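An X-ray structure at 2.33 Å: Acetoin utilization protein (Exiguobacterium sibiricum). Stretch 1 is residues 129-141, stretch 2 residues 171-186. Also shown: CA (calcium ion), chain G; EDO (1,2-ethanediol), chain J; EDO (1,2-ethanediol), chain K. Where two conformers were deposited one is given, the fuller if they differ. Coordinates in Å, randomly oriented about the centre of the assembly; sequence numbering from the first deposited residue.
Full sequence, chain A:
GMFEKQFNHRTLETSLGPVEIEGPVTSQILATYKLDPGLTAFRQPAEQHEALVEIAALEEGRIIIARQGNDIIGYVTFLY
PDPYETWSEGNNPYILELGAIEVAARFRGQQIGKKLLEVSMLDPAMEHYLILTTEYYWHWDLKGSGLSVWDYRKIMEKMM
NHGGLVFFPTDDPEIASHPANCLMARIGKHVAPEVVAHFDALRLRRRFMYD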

# COMPACT_ATOMS: atom_id res chain seq x y z
N TYR A 129 1.08 -5.00 -13.45
CA TYR A 129 0.55 -5.69 -12.27
C TYR A 129 -0.88 -5.34 -12.00
O TYR A 129 -1.33 -4.24 -12.32
N LEU A 130 -1.61 -6.30 -11.45
CA LEU A 130 -2.86 -6.04 -10.80
C LEU A 130 -2.52 -5.82 -9.31
O LEU A 130 -2.08 -6.76 -8.61
N ILE A 131 -2.62 -4.57 -8.85
CA ILE A 131 -2.22 -4.22 -7.49
C ILE A 131 -3.44 -4.14 -6.57
O ILE A 131 -4.25 -3.22 -6.67
N LEU A 132 -3.57 -5.11 -5.69
CA LEU A 132 -4.67 -5.13 -4.76
C LEU A 132 -4.20 -4.67 -3.40
O LEU A 132 -3.01 -4.64 -3.13
N THR A 133 -5.14 -4.29 -2.55
CA THR A 133 -4.82 -3.87 -1.19
C THR A 133 -6.01 -4.12 -0.27
O THR A 133 -7.16 -4.12 -0.71
N THR A 134 -5.72 -4.37 1.00
CA THR A 134 -6.75 -4.61 1.99
C THR A 134 -6.61 -3.61 3.11
O THR A 134 -5.50 -3.32 3.56
N GLU A 135 -7.74 -3.07 3.57
CA GLU A 135 -7.75 -2.09 4.67
C GLU A 135 -8.78 -2.51 5.72
O GLU A 135 -9.93 -2.75 5.40
N TYR A 136 -8.34 -2.61 6.98
CA TYR A 136 -9.18 -3.04 8.08
C TYR A 136 -9.26 -1.95 9.14
O TYR A 136 -8.24 -1.39 9.54
N TYR A 137 -10.46 -1.73 9.69
CA TYR A 137 -10.70 -0.64 10.66
C TYR A 137 -9.72 -0.71 11.87
O TYR A 137 -9.40 0.32 12.47
N TRP A 138 -9.29 -1.93 12.22
CA TRP A 138 -8.48 -2.14 13.45
C TRP A 138 -6.98 -1.72 13.34
O TRP A 138 -6.21 -1.92 14.28
N HIS A 139 -6.60 -1.14 12.19
CA HIS A 139 -5.25 -0.61 12.00
C HIS A 139 -5.27 0.91 11.79
O HIS A 139 -4.23 1.53 11.59
N TRP A 140 -6.45 1.51 11.90
CA TRP A 140 -6.63 2.94 11.62
C TRP A 140 -6.48 3.76 12.89
O TRP A 140 -6.96 3.38 13.94
N ASP A 141 -5.79 4.91 12.78
CA ASP A 141 -5.57 5.80 13.93
C ASP A 141 -6.70 6.80 14.04
O ASP A 141 -6.51 8.00 13.85
N ASP A 171 -16.18 -11.71 -0.77
CA ASP A 171 -16.79 -12.54 0.24
C ASP A 171 -15.74 -13.01 1.27
O ASP A 171 -16.00 -13.90 2.07
N ASP A 172 -14.55 -12.40 1.22
CA ASP A 172 -13.51 -12.70 2.19
C ASP A 172 -14.06 -12.47 3.60
O ASP A 172 -14.52 -11.38 3.91
N PRO A 173 -14.01 -13.51 4.46
CA PRO A 173 -14.58 -13.40 5.80
C PRO A 173 -14.08 -12.19 6.60
O PRO A 173 -14.87 -11.48 7.19
N GLU A 174 -12.77 -11.97 6.62
CA GLU A 174 -12.19 -10.89 7.42
C GLU A 174 -12.66 -9.51 6.94
O GLU A 174 -13.08 -8.66 7.75
N ILE A 175 -12.59 -9.27 5.65
CA ILE A 175 -13.05 -8.02 5.09
C ILE A 175 -14.56 -7.87 5.25
O ILE A 175 -15.05 -6.82 5.66
N ALA A 176 -15.30 -8.95 4.98
CA ALA A 176 -16.75 -8.93 5.04
C ALA A 176 -17.27 -8.70 6.46
O ALA A 176 -18.41 -8.30 6.64
N SER A 177 -16.42 -8.95 7.46
CA SER A 177 -16.85 -8.91 8.87
C SER A 177 -17.34 -7.52 9.31
O SER A 177 -18.00 -7.39 10.34
N HIS A 178 -16.95 -6.49 8.57
CA HIS A 178 -17.31 -5.10 8.90
C HIS A 178 -17.35 -4.28 7.60
O HIS A 178 -16.37 -4.23 6.88
N PRO A 179 -18.51 -3.64 7.29
CA PRO A 179 -18.67 -2.89 6.04
C PRO A 179 -17.60 -1.81 5.80
O PRO A 179 -17.38 -1.41 4.67
N ALA A 180 -17.00 -1.30 6.87
CA ALA A 180 -15.97 -0.27 6.74
C ALA A 180 -14.69 -0.84 6.10
O ALA A 180 -13.97 -0.12 5.39
N ASN A 181 -14.40 -2.12 6.36
CA ASN A 181 -13.25 -2.77 5.72
C ASN A 181 -13.46 -2.83 4.22
O ASN A 181 -14.61 -2.75 3.75
N CYS A 182 -12.39 -2.96 3.47
CA CYS A 182 -12.53 -3.04 2.03
C CYS A 182 -11.32 -3.62 1.31
O CYS A 182 -10.20 -3.57 1.78
N LEU A 183 -11.61 -4.21 0.16
CA LEU A 183 -10.61 -4.63 -0.77
C LEU A 183 -10.62 -3.65 -1.90
O LEU A 183 -11.68 -3.28 -2.40
N MSE A 184 -9.46 -3.20 -2.30
CA MSE A 184 -9.34 -2.31 -3.45
C MSE A 184 -8.26 -2.82 -4.33
O MSE A 184 -7.39 -3.56 -3.88
N ALA A 185 -8.29 -2.43 -5.59
CA ALA A 185 -7.27 -2.88 -6.52
C ALA A 185 -7.11 -1.98 -7.73
O ALA A 185 -8.06 -1.40 -8.21
N ARG A 186 -5.88 -1.90 -8.22
CA ARG A 186 -5.56 -1.15 -9.42
C ARG A 186 -5.14 -2.12 -10.49
O ARG A 186 -4.13 -2.83 -10.35

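How does the strand pairing set the side chains? Residues 130-135 and 182-186 run antiparallel, and paired residues send their side chains to the same face. Leu132, Thr134, Leu183 and Ala185 share one face. Leu132 (chi1 61°, p) leads its end away, so its CB provides the contacts, 3.9 Å from Ala185 CB and 4.2 Å from Leu183 CD1. Leu183 (t, p) instead reaches back across. Leu130, t at both chi angles, brings CD2 within 4.1 Å of Ala185 CB.

What occupies the face of Ile131, Thr133 and Glu135? Thr133 (t) places CG2 4.0 Å from CB of Met184, a selenomethionine whose m, t, p chain carries its end away. Arg186, t at chi1 to chi3 with chi4 at -87°, likewise departs, its NH1 donating to water 1 (3.1 Å), which donates to Tyr129 O (2.9 Å). Glu135, m at chi1 and chi2, folds its carboxylate away from the other stretch: OE1 accepts from Trp140 NE1 (3.0 Å), while OE2 accepts from water 2 (2.7 Å), a ligand of the calcium ion.

How does Asn181 join the stretches beyond the strands? Its CA-to-CB bond points sideways, but with chi1 m the amide end comes nearer to stretch 1, where OD1 accepts from Tyr137 N at 2.8 Å. At the other end of that amide, ND2 makes a weak hydrogen bond to Glu174 O (3.3 Å), tying the turn to the helix.

Where do the aromatic rings go? Tyr136 starts away from stretch 2, but chi1 of -52° (m) returns its ring, with CE1 3.8 Å from Ile175 CG1. Tyr137 (p) sets CD2 over one face of the His178 ring, 4.2 Å from its CD2; His178 is t, and its ND1 accepts from Ala180 N (3.1 Å). Trp140 (m) points toward stretch 2, its CH2 meeting Ala180 O edge-on at 3.5 Å.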

# COMPACT_ATOMS: atom_id res chain seq x y z
CB TYR A 129 1.39 -5.36 -11.04
CG TYR A 129 2.79 -5.90 -11.08
CD1 TYR A 129 3.07 -7.19 -10.64
CD2 TYR A 129 3.83 -5.12 -11.53
CE1 TYR A 129 4.36 -7.69 -10.67
CE2 TYR A 129 5.12 -5.60 -11.56
CZ TYR A 129 5.39 -6.89 -11.14
OH TYR A 129 6.68 -7.37 -11.18
CB LEU A 130 -3.83 -7.22 -10.99
CG LEU A 130 -5.28 -7.00 -10.52
CD1 LEU A 130 -6.25 -8.01 -11.18
CD2 LEU A 130 -5.38 -7.07 -8.99
CB ILE A 131 -1.44 -2.86 -7.46
CG1 ILE A 131 -0.28 -2.90 -8.46
CG2 ILE A 131 -0.92 -2.55 -6.03
CD1 ILE A 131 0.34 -1.53 -8.74
CB LEU A 132 -5.30 -6.55 -4.68
CG LEU A 132 -4.44 -7.75 -4.20
CD1 LEU A 132 -4.23 -7.75 -2.69
CD2 LEU A 132 -5.09 -9.06 -4.63
CB THR A 133 -4.41 -2.31 -1.14
OG1 THR A 133 -3.54 -2.08 -0.04
CG2 THR A 133 -5.62 -1.43 -1.00
CB THR A 134 -6.61 -5.99 2.59
OG1 THR A 134 -5.27 -6.18 3.07
CG2 THR A 134 -6.93 -7.05 1.56
CB GLU A 135 -8.09 -0.69 4.13
CG GLU A 135 -6.93 -0.02 3.34
CD GLU A 135 -5.78 0.46 4.24
OE1 GLU A 135 -6.03 0.71 5.44
OE2 GLU A 135 -4.62 0.58 3.75
CB TYR A 136 -8.62 -4.30 8.70
CG TYR A 136 -8.35 -5.40 7.72
CD1 TYR A 136 -9.26 -6.44 7.54
CD2 TYR A 136 -7.17 -5.44 7.00
CE1 TYR A 136 -9.00 -7.48 6.65
CE2 TYR A 136 -6.90 -6.47 6.10
CZ TYR A 136 -7.82 -7.49 5.93
OH TYR A 136 -7.56 -8.52 5.07
CB TYR A 137 -12.15 -0.68 11.18
CG TYR A 137 -12.33 -1.55 12.42
CD1 TYR A 137 -11.95 -1.09 13.68
CD2 TYR A 137 -12.83 -2.84 12.32
CE1 TYR A 137 -12.07 -1.88 14.81
CE2 TYR A 137 -12.97 -3.65 13.45
CZ TYR A 137 -12.57 -3.17 14.69
OH TYR A 137 -12.68 -3.96 15.82
CB TRP A 138 -8.61 -3.61 13.94
CG TRP A 138 -8.33 -4.67 12.89
CD1 TRP A 138 -7.12 -5.02 12.39
CD2 TRP A 138 -9.29 -5.55 12.27
NE1 TRP A 138 -7.26 -6.04 11.47
CE2 TRP A 138 -8.58 -6.39 11.39
CE3 TRP A 138 -10.67 -5.68 12.36
CZ2 TRP A 138 -9.22 -7.36 10.60
CZ3 TRP A 138 -11.31 -6.65 11.57
CH2 TRP A 138 -10.59 -7.47 10.72
CB HIS A 139 -4.57 -1.29 10.80
CG HIS A 139 -4.40 -2.78 10.95
ND1 HIS A 139 -4.78 -3.67 9.98
CD2 HIS A 139 -3.91 -3.52 11.97
CE1 HIS A 139 -4.52 -4.90 10.39
NE2 HIS A 139 -3.99 -4.83 11.59
CB TRP A 140 -8.00 3.20 10.99
CG TRP A 140 -8.23 2.48 9.70
CD1 TRP A 140 -7.27 1.95 8.87
CD2 TRP A 140 -9.47 2.33 9.00
NE1 TRP A 140 -7.85 1.41 7.75
CE2 TRP A 140 -9.20 1.64 7.80
CE3 TRP A 140 -10.80 2.69 9.29
CZ2 TRP A 140 -10.21 1.29 6.88
CZ3 TRP A 140 -11.80 2.34 8.38
CH2 TRP A 140 -11.49 1.65 7.19
CB ASP A 141 -4.23 6.53 13.79
CG ASP A 141 -3.85 7.30 15.05
OD1 ASP A 141 -4.46 7.05 16.13
OD2 ASP A 141 -2.94 8.15 14.97
CB ASP A 171 -17.51 -13.73 -0.38
CG ASP A 171 -16.59 -14.63 -1.18
OD1 ASP A 171 -15.36 -14.54 -1.01
OD2 ASP A 171 -17.11 -15.45 -1.96
CB ASP A 172 -12.29 -11.81 1.97
CG ASP A 172 -11.18 -12.07 2.99
OD1 ASP A 172 -10.73 -13.23 3.08
OD2 ASP A 172 -10.75 -11.11 3.66
CB PRO A 173 -14.14 -14.71 6.46
CG PRO A 173 -13.96 -15.65 5.35
CD PRO A 173 -13.45 -14.85 4.21
CB GLU A 174 -10.65 -10.94 7.41
CG GLU A 174 -10.03 -11.98 8.37
CD GLU A 174 -8.49 -12.06 8.26
OE1 GLU A 174 -7.87 -11.08 7.80
OE2 GLU A 174 -7.92 -13.09 8.65
CB ILE A 175 -12.68 -7.90 3.61
CG1 ILE A 175 -11.18 -7.61 3.49
CG2 ILE A 175 -13.49 -6.78 2.94
CD1 ILE A 175 -10.68 -7.67 2.12
CB ALA A 176 -17.31 -10.23 4.48
CB SER A 177 -15.71 -9.34 9.78
OG SER A 177 -14.77 -8.29 9.95
CB HIS A 178 -16.24 -4.48 9.87
CG HIS A 178 -16.68 -3.21 10.55
ND1 HIS A 178 -16.76 -2.00 9.90
CD2 HIS A 178 -16.98 -2.95 11.85
CE1 HIS A 178 -17.14 -1.06 10.75
NE2 HIS A 178 -17.28 -1.61 11.94
CB PRO A 179 -20.03 -2.25 6.18
CG PRO A 179 -20.75 -3.06 7.10
CD PRO A 179 -19.76 -3.66 8.05
CB ALA A 180 -15.66 0.35 8.08
CB ASN A 181 -13.04 -4.18 6.26
CG ASN A 181 -12.85 -4.22 7.75
OD1 ASN A 181 -12.47 -3.22 8.37
ND2 ASN A 181 -13.13 -5.37 8.35
CB CYS A 182 -12.87 -1.65 1.44
SG CYS A 182 -11.55 -0.40 1.58
CB LEU A 183 -10.95 -6.03 -1.31
CG LEU A 183 -10.26 -6.49 -2.60
CD1 LEU A 183 -8.76 -6.76 -2.36
CD2 LEU A 183 -10.96 -7.73 -3.13
CB MSE A 184 -9.02 -0.88 -3.00
CG MSE A 184 -10.04 -0.28 -2.09
SE MSE A 184 -9.61 1.50 -1.64
CE MSE A 184 -9.78 2.30 -3.41
CB ALA A 185 -7.55 -4.29 -6.96
CB ARG A 186 -4.40 -0.17 -9.14
CG ARG A 186 -3.95 0.66 -10.37
CD ARG A 186 -2.62 1.36 -10.08
NE ARG A 186 -2.37 2.54 -10.92
CZ ARG A 186 -1.80 2.51 -12.13
NH1 ARG A 186 -1.49 1.35 -12.69
NH2 ARG A 186 -1.60 3.63 -12.79
CA CA G . -3.09 -3.49 3.96
C1 EDO J . -4.11 3.58 7.82
O1 EDO J . -4.94 3.48 6.64
C2 EDO J . -3.02 2.52 7.78
O2 EDO J . -2.50 2.31 9.09
C1 EDO K . -17.82 -5.88 1.31
O1 EDO K . -17.70 -6.61 0.06
C2 EDO K . -16.59 -4.98 1.49
O2 EDO K . -16.81 -3.98 2.51
O HOH W 1 -1.07 -1.48 -11.42
O HOH W 2 -3.43 -1.53 2.56
O HOH W 3 -2.99 -4.73 1.62
O HOH W 4 -2.77 -5.43 5.85